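Local coordinates for beta-glucoside phosphorylase BglX (Unidentified, PDB 5VQE), which is a family 3 glycoside hydrolase relative that acts as a beta-glucoside phosphorylase, probably transferring the glucosyl unit of beta-glucosides to phosphate, at residues Leu93-Met104 with Leu128-Val139; Tyr109-Ala118 with Asn528-Thr536. All coordinates share one frame; numbering follows the deposited sequence.

How the contacts relate
Contacts 1 and 2 interlock along the chain: the loop 93-104 packs on helix 122-138 in contact 1, and 109-118, between those two segments in sequence, meets the distant segment 528-536 in contact 2. Their centres lie about 14 Å apart, and they touch directly. R95 O and V110 N are 2.8 Å apart, a probable hydrogen bond, and R95 NH1 approaches Y109 OH at 2.9 Å. Contact 1 is nearer the sugar site: the side chain of E94 is about 6 Å from the bound 2-deoxy-2-fluoroglucose and pairs with R163 of that pocket. In contact 2 the S112 side chain is about 14 Å from the ligand.

Contact 1 (Leu93-Met104 with Leu128-Val139); sequences LERGGSGGNGGM and LGEVCASEGSAV
C132 of helix 122-138 turns its thiol into the backbone of L93-G97, SG lying 3.1 Å from L93 O and 3.2 Å from G96 N. Its chi1 of -62° sets SG anti to the carbonyl carbon, which carries the sulfur to the loop. A hydrogen bond from Y179 of helix 169-184 holds L93 O.

Van der Waals contacts run along the same helix side. L128 CD1 presses on the peptide between R95 and G96, 3.4 Å from R95 C, and V131 CG1 packs against G96 CA and G97 N. L93 lays its CB on C132 CB (3.8 Å), while its CD1 passes C132 O towards G136 CA. Farther along, M104 and V139 meet tip to tip, CE to CG2 at 3.8 Å.

Among the polar groups, E135 brings OE1 to 3.2 Å from G97 CA, a side chain on which would clash with this oxygen; its OE2 is held by T108, H380 and Q376 N. Within the loop, R95 NE gives E94 OE1 a nearly straight hydrogen bond of 2.8 Å, part of a salt bridge.

No clear hydrogen bond crosses the contact, and G96 N is buried without a partner, consistent with the glycine-rich loop of this TIM-barrel-clan domain meeting the helix mainly through close van der Waals fit.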
loop_
_atom_site.group_PDB
_atom_site.type_symbol
_atom_site.label_atom_id
_atom_site.label_comp_id
_atom_site.label_asym_id
_atom_site.label_seq_id
_atom_site.Cartn_x
_atom_site.Cartn_y
_atom_site.Cartn_z
ATOM N N LEU A 93 4.497 5.157 0.983
ATOM C CA LEU A 93 5.135 4.749 2.238
ATOM C C LEU A 93 4.149 3.890 3.028
ATOM O O LEU A 93 3.499 4.330 3.975
ATOM C CB LEU A 93 5.594 5.966 3.024
ATOM C CG LEU A 93 6.693 6.782 2.353
ATOM C CD1 LEU A 93 6.594 8.237 2.776
ATOM C CD2 LEU A 93 8.073 6.209 2.683
ATOM N N GLU A 94 4.070 2.621 2.632
ATOM C CA GLU A 94 3.048 1.695 3.101
ATOM C C GLU A 94 3.451 0.951 4.371
ATOM O O GLU A 94 2.598 0.686 5.222
ATOM C CB GLU A 94 2.746 0.692 1.983
ATOM C CG GLU A 94 1.645 -0.298 2.264
ATOM C CD GLU A 94 1.519 -1.309 1.141
ATOM O OE1 GLU A 94 2.151 -2.388 1.230
ATOM O OE2 GLU A 94 0.821 -1.004 0.150
ATOM N N ARG A 95 4.736 0.612 4.514
ATOM C CA ARG A 95 5.202 -0.307 5.547
ATOM C C ARG A 95 6.329 0.284 6.383
ATOM O O ARG A 95 7.029 -0.459 7.091
ATOM C CB ARG A 95 5.661 -1.617 4.907
ATOM C CG ARG A 95 4.620 -2.170 3.970
ATOM C CD ARG A 95 4.918 -3.575 3.535
ATOM N NE ARG A 95 3.885 -4.034 2.618
ATOM C CZ ARG A 95 3.684 -5.300 2.275
ATOM N NH1 ARG A 95 4.456 -6.270 2.767
ATOM N NH2 ARG A 95 2.700 -5.587 1.432
ATOM N N GLY A 96 6.501 1.601 6.330
ATOM C CA GLY A 96 7.609 2.290 6.962
ATOM C C GLY A 96 8.393 3.021 5.894
ATOM O O GLY A 96 7.855 3.292 4.822
ATOM N N GLY A 97 9.659 3.336 6.153
ATOM C CA GLY A 97 10.483 3.930 5.112
ATOM C C GLY A 97 10.655 3.030 3.905
ATOM O O GLY A 97 10.809 3.513 2.783
ATOM N N SER A 98 10.642 1.717 4.114
ATOM C CA SER A 98 10.835 0.741 3.053
ATOM C C SER A 98 9.799 -0.366 3.185
ATOM O O SER A 98 9.095 -0.473 4.192
ATOM C CB SER A 98 12.249 0.141 3.098
ATOM O OG SER A 98 13.220 1.126 2.781
ATOM N N GLY A 99 9.734 -1.199 2.158
ATOM C CA GLY A 99 8.880 -2.367 2.132
ATOM C C GLY A 99 7.630 -2.143 1.300
ATOM O O GLY A 99 7.084 -1.037 1.230
ATOM N N GLY A 100 7.176 -3.208 0.646
ATOM C CA GLY A 100 5.928 -3.166 -0.092
ATOM C C GLY A 100 5.996 -2.543 -1.469
ATOM O O GLY A 100 4.993 -1.996 -1.940
ATOM N N ASN A 101 7.147 -2.595 -2.135
ATOM C CA ASN A 101 7.322 -2.064 -3.486
ATOM C C ASN A 101 7.241 -0.545 -3.538
ATOM O O ASN A 101 7.316 0.027 -4.628
ATOM C CB ASN A 101 6.293 -2.617 -4.483
ATOM C CG ASN A 101 6.334 -4.128 -4.598
ATOM O OD1 ASN A 101 5.306 -4.795 -4.482
ATOM N ND2 ASN A 101 7.524 -4.678 -4.834
ATOM N N GLY A 102 7.083 0.126 -2.405
ATOM C CA GLY A 102 7.093 1.573 -2.368
ATOM C C GLY A 102 8.043 2.079 -1.306
ATOM O O GLY A 102 8.802 1.301 -0.719
ATOM N N GLY A 103 7.995 3.376 -1.030
ATOM C CA GLY A 103 8.888 3.947 -0.047
ATOM C C GLY A 103 10.252 4.218 -0.655
ATOM O O GLY A 103 10.376 4.526 -1.839
ATOM N N MET A 104 11.288 4.095 0.169
ATOM C CA MET A 104 12.650 4.291 -0.295
ATOM C C MET A 104 13.432 2.993 -0.162
ATOM O O MET A 104 13.079 2.100 0.604
ATOM C CB MET A 104 13.346 5.425 0.469
ATOM C CG MET A 104 13.393 5.269 1.970
ATOM S SD MET A 104 13.970 6.760 2.833
ATOM C CE MET A 104 12.674 7.918 2.471
ATOM N N LEU A 128 3.870 2.938 12.998
ATOM C CA LEU A 128 4.067 2.763 11.561
ATOM C C LEU A 128 3.990 4.097 10.833
ATOM O O LEU A 128 4.851 4.422 10.010
ATOM C CB LEU A 128 3.023 1.799 10.995
ATOM C CG LEU A 128 3.075 1.614 9.476
ATOM C CD1 LEU A 128 4.388 0.967 9.068
ATOM C CD2 LEU A 128 1.889 0.786 9.023
ATOM N N GLY A 129 2.941 4.872 11.107
ATOM C CA GLY A 129 2.797 6.163 10.458
ATOM C C GLY A 129 3.944 7.107 10.769
ATOM O O GLY A 129 4.421 7.830 9.890
ATOM N N GLU A 130 4.402 7.118 12.024
ATOM C CA GLU A 130 5.550 7.946 12.380
ATOM C C GLU A 130 6.782 7.570 11.567
ATOM O O GLU A 130 7.498 8.446 11.073
ATOM C CB GLU A 130 5.852 7.840 13.880
ATOM C CG GLU A 130 4.910 8.624 14.751
ATOM C CD GLU A 130 5.568 9.132 16.030
ATOM O OE1 GLU A 130 6.637 9.766 15.944
ATOM O OE2 GLU A 130 5.004 8.913 17.117
ATOM N N VAL A 131 7.065 6.274 11.423
ATOM C CA VAL A 131 8.249 5.884 10.658
ATOM C C VAL A 131 8.109 6.337 9.214
ATOM O O VAL A 131 9.042 6.890 8.622
ATOM C CB VAL A 131 8.496 4.368 10.741
ATOM C CG1 VAL A 131 9.698 3.978 9.871
ATOM C CG2 VAL A 131 8.730 3.949 12.176
ATOM N N CYS A 132 6.939 6.099 8.620
ATOM C CA CYS A 132 6.735 6.495 7.232
ATOM C C CYS A 132 6.975 7.987 7.055
ATOM O O CYS A 132 7.724 8.413 6.167
ATOM C CB CYS A 132 5.320 6.141 6.780
ATOM S SG CYS A 132 4.898 4.380 6.790
ATOM N N ALA A 133 6.332 8.798 7.886
ATOM C CA ALA A 133 6.389 10.240 7.723
ATOM C C ALA A 133 7.718 10.803 8.208
ATOM O O ALA A 133 8.257 11.740 7.602
ATOM C CB ALA A 133 5.219 10.884 8.461
ATOM N N SER A 134 8.260 10.248 9.293
ATOM C CA SER A 134 9.551 10.710 9.788
ATOM C C SER A 134 10.639 10.494 8.747
ATOM O O SER A 134 11.408 11.412 8.433
ATOM C CB SER A 134 9.904 9.995 11.092
ATOM O OG SER A 134 11.171 10.417 11.550
ATOM N N GLU A 135 10.719 9.282 8.193
ATOM C CA GLU A 135 11.762 8.991 7.211
ATOM C C GLU A 135 11.463 9.659 5.874
ATOM O O GLU A 135 12.366 10.200 5.226
ATOM C CB GLU A 135 11.915 7.476 7.074
ATOM C CG GLU A 135 12.290 6.831 8.413
ATOM C CD GLU A 135 12.808 5.419 8.293
ATOM O OE1 GLU A 135 12.681 4.824 7.202
ATOM O OE2 GLU A 135 13.359 4.907 9.296
ATOM N N GLY A 136 10.194 9.679 5.467
ATOM C CA GLY A 136 9.839 10.363 4.235
ATOM C C GLY A 136 10.125 11.853 4.287
ATOM O O GLY A 136 10.697 12.418 3.355
ATOM N N SER A 137 9.726 12.513 5.377
ATOM C CA SER A 137 9.890 13.963 5.437
ATOM C C SER A 137 11.358 14.361 5.474
ATOM O O SER A 137 11.708 15.459 5.029
ATOM C CB SER A 137 9.149 14.551 6.646
ATOM O OG SER A 137 9.641 14.068 7.887
ATOM N N ALA A 138 12.229 13.486 5.982
ATOM C CA ALA A 138 13.658 13.792 5.999
ATOM C C ALA A 138 14.204 14.035 4.600
ATOM O O ALA A 138 15.158 14.805 4.428
ATOM C CB ALA A 138 14.430 12.655 6.664
ATOM N N VAL A 139 13.639 13.372 3.592
ATOM C CA VAL A 139 14.131 13.502 2.232
ATOM C C VAL A 139 13.246 14.390 1.377
ATOM O O VAL A 139 13.501 14.526 0.174
ATOM C CB VAL A 139 14.306 12.117 1.571
ATOM C CG1 VAL A 139 15.157 11.208 2.444
ATOM C CG2 VAL A 139 12.965 11.464 1.266
#

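Contact 2 (Tyr109-Ala118 with Asn528-Thr536); sequences YVASPMGVAA and NAYTSNEAT
Two groups grip the hydroxyl of S112: OG donates to Y530 O at 3.0 Å, from above the carbonyl plane, and accepts from G115 N at 3.2 Å, capping helix 113-119. A chi1 of 66° places OG between the backbone N and the carbonyl carbon, within range of both. The backbone N of S112 donates to T531 OG1 (3.0 Å) in a fairly straight bond of 165°. The methyl branch of T531 goes to Y109, whose side chain comes from the opposite direction, CG2 lying 3.4 Å from Y109 OH, a hydroxyl hydrogen-bonded to R95.

Beyond this N-cap, helix 113-119 rests on Y530. The M114 and Y530 side chains cross at about a right angle, and SD lies obliquely to the ring, 4.8 Å from its centroid, a Met-aromatic contact. A118 CB reaches CE2 of Y530 at 3.3 Å, and G115 CA packs on its CB. Y530 OH is hydrogen-bonded to T393 of strand 393-397, the neighbour of strand 525-528. Through S112, T531 and Y530 the contact joins the family 3 N-terminal domain to the turn that follows strand 525-528 of the six-stranded mixed sheet.

N533 is the second N-cap, its OD1 accepting from T536 N and T536 OG1 on opposite faces of the amide plane. ND2 sits over one face of the Y109 ring, towards the rim, with the two planes 71° apart, and donates to V110 O at 3.2 Å. An alanine in this position would remove both ends of the amide, and is likely to leave V110 O without this donor and the first turn of helix 534-544 uncapped. CB of N533 adds a contact with CD2 of Y109 at 3.8 Å.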
loop_
_atom_site.group_PDB
_atom_site.type_symbol
_atom_site.label_atom_id
_atom_site.label_comp_id
_atom_site.label_asym_id
_atom_site.label_seq_id
_atom_site.Cartn_x
_atom_site.Cartn_y
_atom_site.Cartn_z
ATOM N N TYR A 109 11.971 -0.947 7.024
ATOM C CA TYR A 109 10.820 -1.818 6.785
ATOM C C TYR A 109 10.266 -2.252 8.138
ATOM O O TYR A 109 10.869 -3.084 8.824
ATOM C CB TYR A 109 11.240 -3.019 5.937
ATOM C CG TYR A 109 10.102 -3.904 5.445
ATOM C CD1 TYR A 109 8.785 -3.656 5.808
ATOM C CD2 TYR A 109 10.354 -4.999 4.630
ATOM C CE1 TYR A 109 7.761 -4.455 5.368
ATOM C CE2 TYR A 109 9.323 -5.811 4.179
ATOM C CZ TYR A 109 8.028 -5.527 4.555
ATOM O OH TYR A 109 6.977 -6.310 4.137
ATOM N N VAL A 110 9.129 -1.686 8.537
ATOM C CA VAL A 110 8.527 -1.974 9.834
ATOM C C VAL A 110 7.691 -3.244 9.739
ATOM O O VAL A 110 8.046 -4.284 10.305
ATOM C CB VAL A 110 7.670 -0.794 10.322
ATOM C CG1 VAL A 110 6.970 -1.133 11.643
ATOM C CG2 VAL A 110 8.530 0.462 10.474
ATOM N N ALA A 111 6.571 -3.166 9.026
ATOM C CA ALA A 111 5.650 -4.287 8.912
ATOM C C ALA A 111 4.629 -3.972 7.832
ATOM O O ALA A 111 4.388 -2.808 7.501
ATOM C CB ALA A 111 4.939 -4.574 10.238
ATOM N N SER A 112 4.032 -5.029 7.281
ATOM C CA SER A 112 2.825 -4.841 6.493
ATOM C C SER A 112 1.727 -4.284 7.397
ATOM O O SER A 112 1.764 -4.467 8.617
ATOM C CB SER A 112 2.371 -6.161 5.868
ATOM O OG SER A 112 1.971 -7.088 6.874
ATOM N N PRO A 113 0.737 -3.594 6.822
ATOM C CA PRO A 113 -0.391 -3.140 7.651
ATOM C C PRO A 113 -1.108 -4.273 8.364
ATOM O O PRO A 113 -1.559 -4.100 9.507
ATOM C CB PRO A 113 -1.297 -2.432 6.636
ATOM C CG PRO A 113 -0.348 -1.927 5.599
ATOM C CD PRO A 113 0.712 -2.990 5.479
ATOM N N MET A 114 -1.227 -5.440 7.728
ATOM C CA MET A 114 -1.949 -6.524 8.375
ATOM C C MET A 114 -1.177 -7.044 9.578
ATOM O O MET A 114 -1.781 -7.394 10.597
ATOM C CB MET A 114 -2.232 -7.658 7.391
ATOM C CG MET A 114 -3.076 -8.746 8.017
ATOM S SD MET A 114 -3.502 -10.069 6.899
ATOM C CE MET A 114 -4.788 -9.264 5.927
ATOM N N GLY A 115 0.153 -7.082 9.486
ATOM C CA GLY A 115 0.950 -7.428 10.652
ATOM C C GLY A 115 0.710 -6.468 11.801
ATOM O O GLY A 115 0.548 -6.880 12.949
ATOM N N VAL A 116 0.689 -5.172 11.503
ATOM C CA VAL A 116 0.292 -4.176 12.492
ATOM C C VAL A 116 -1.088 -4.490 13.053
ATOM O O VAL A 116 -1.323 -4.385 14.263
ATOM C CB VAL A 116 0.334 -2.779 11.854
ATOM C CG1 VAL A 116 -0.347 -1.739 12.760
ATOM C CG2 VAL A 116 1.777 -2.400 11.558
ATOM N N ALA A 117 -2.035 -4.849 12.181
ATOM C CA ALA A 117 -3.391 -5.133 12.641
ATOM C C ALA A 117 -3.422 -6.338 13.570
ATOM O O ALA A 117 -4.230 -6.383 14.506
ATOM C CB ALA A 117 -4.314 -5.378 11.450
ATOM N N ALA A 118 -2.563 -7.329 13.315
ATOM C CA ALA A 118 -2.517 -8.518 14.161
ATOM C C ALA A 118 -2.066 -8.200 15.584
ATOM O O ALA A 118 -2.396 -8.950 16.513
ATOM C CB ALA A 118 -1.596 -9.561 13.535
ATOM N N ASN A 528 1.076 -17.499 10.917
ATOM C CA ASN A 528 1.087 -16.320 10.059
ATOM C C ASN A 528 1.972 -15.252 10.688
ATOM O O ASN A 528 1.778 -14.890 11.851
ATOM C CB ASN A 528 -0.327 -15.772 9.868
ATOM C CG ASN A 528 -1.063 -16.420 8.713
ATOM O OD1 ASN A 528 -0.451 -16.882 7.749
ATOM N ND2 ASN A 528 -2.387 -16.430 8.792
ATOM N N ALA A 529 2.930 -14.739 9.906
ATOM C CA ALA A 529 3.801 -13.657 10.337
ATOM C C ALA A 529 3.610 -12.363 9.549
ATOM O O ALA A 529 4.120 -11.324 9.980
ATOM C CB ALA A 529 5.267 -14.095 10.241
ATOM N N TYR A 530 2.934 -12.412 8.394
ATOM C CA TYR A 530 2.442 -11.246 7.652
ATOM C C TYR A 530 3.524 -10.413 6.971
ATOM O O TYR A 530 3.223 -9.656 6.039
ATOM C CB TYR A 530 1.635 -10.316 8.561
ATOM C CG TYR A 530 0.606 -10.988 9.434
ATOM C CD1 TYR A 530 -0.588 -11.455 8.906
ATOM C CD2 TYR A 530 0.818 -11.127 10.800
ATOM C CE1 TYR A 530 -1.535 -12.063 9.704
ATOM C CE2 TYR A 530 -0.119 -11.727 11.608
ATOM C CZ TYR A 530 -1.295 -12.198 11.057
ATOM O OH TYR A 530 -2.236 -12.797 11.862
ATOM N N THR A 531 4.768 -10.503 7.438
ATOM C CA THR A 531 5.856 -9.676 6.937
ATOM C C THR A 531 7.128 -10.498 6.838
ATOM O O THR A 531 7.465 -11.226 7.772
ATOM C CB THR A 531 6.115 -8.486 7.868
ATOM O OG1 THR A 531 4.894 -7.771 8.098
ATOM C CG2 THR A 531 7.156 -7.561 7.279
ATOM N N SER A 532 7.856 -10.351 5.732
ATOM C CA SER A 532 9.119 -11.063 5.533
ATOM C C SER A 532 10.256 -10.046 5.609
ATOM O O SER A 532 10.732 -9.532 4.598
ATOM C CB SER A 532 9.133 -11.817 4.216
ATOM O OG SER A 532 10.273 -12.670 4.156
ATOM N N ASN A 533 10.673 -9.733 6.834
ATOM C CA ASN A 533 11.849 -8.900 7.039
ATOM C C ASN A 533 12.656 -9.470 8.197
ATOM O O ASN A 533 12.248 -10.423 8.864
ATOM C CB ASN A 533 11.475 -7.429 7.284
ATOM C CG ASN A 533 10.655 -7.218 8.541
ATOM O OD1 ASN A 533 10.474 -8.123 9.357
ATOM N ND2 ASN A 533 10.157 -5.999 8.705
ATOM N N GLU A 534 13.832 -8.882 8.418
ATOM C CA GLU A 534 14.740 -9.410 9.429
ATOM C C GLU A 534 14.086 -9.439 10.805
ATOM O O GLU A 534 14.213 -10.425 11.539
ATOM C CB GLU A 534 16.024 -8.579 9.455
ATOM C CG GLU A 534 16.872 -8.784 10.706
ATOM C CD GLU A 534 18.271 -8.213 10.557
ATOM O OE1 GLU A 534 18.551 -7.591 9.511
ATOM O OE2 GLU A 534 19.088 -8.390 11.486
ATOM N N ALA A 535 13.387 -8.366 11.178
ATOM C CA ALA A 535 12.785 -8.307 12.505
ATOM C C ALA A 535 11.814 -9.457 12.724
ATOM O O ALA A 535 11.813 -10.086 13.789
ATOM C CB ALA A 535 12.080 -6.968 12.699
ATOM N N THR A 536 10.981 -9.757 11.723
ATOM C CA THR A 536 9.995 -10.815 11.889
ATOM C C THR A 536 10.651 -12.183 11.898
ATOM O O THR A 536 10.183 -13.086 12.601
ATOM C CB THR A 536 8.949 -10.726 10.780
ATOM O OG1 THR A 536 8.415 -9.398 10.753
ATOM C CG2 THR A 536 7.819 -11.724 11.004
#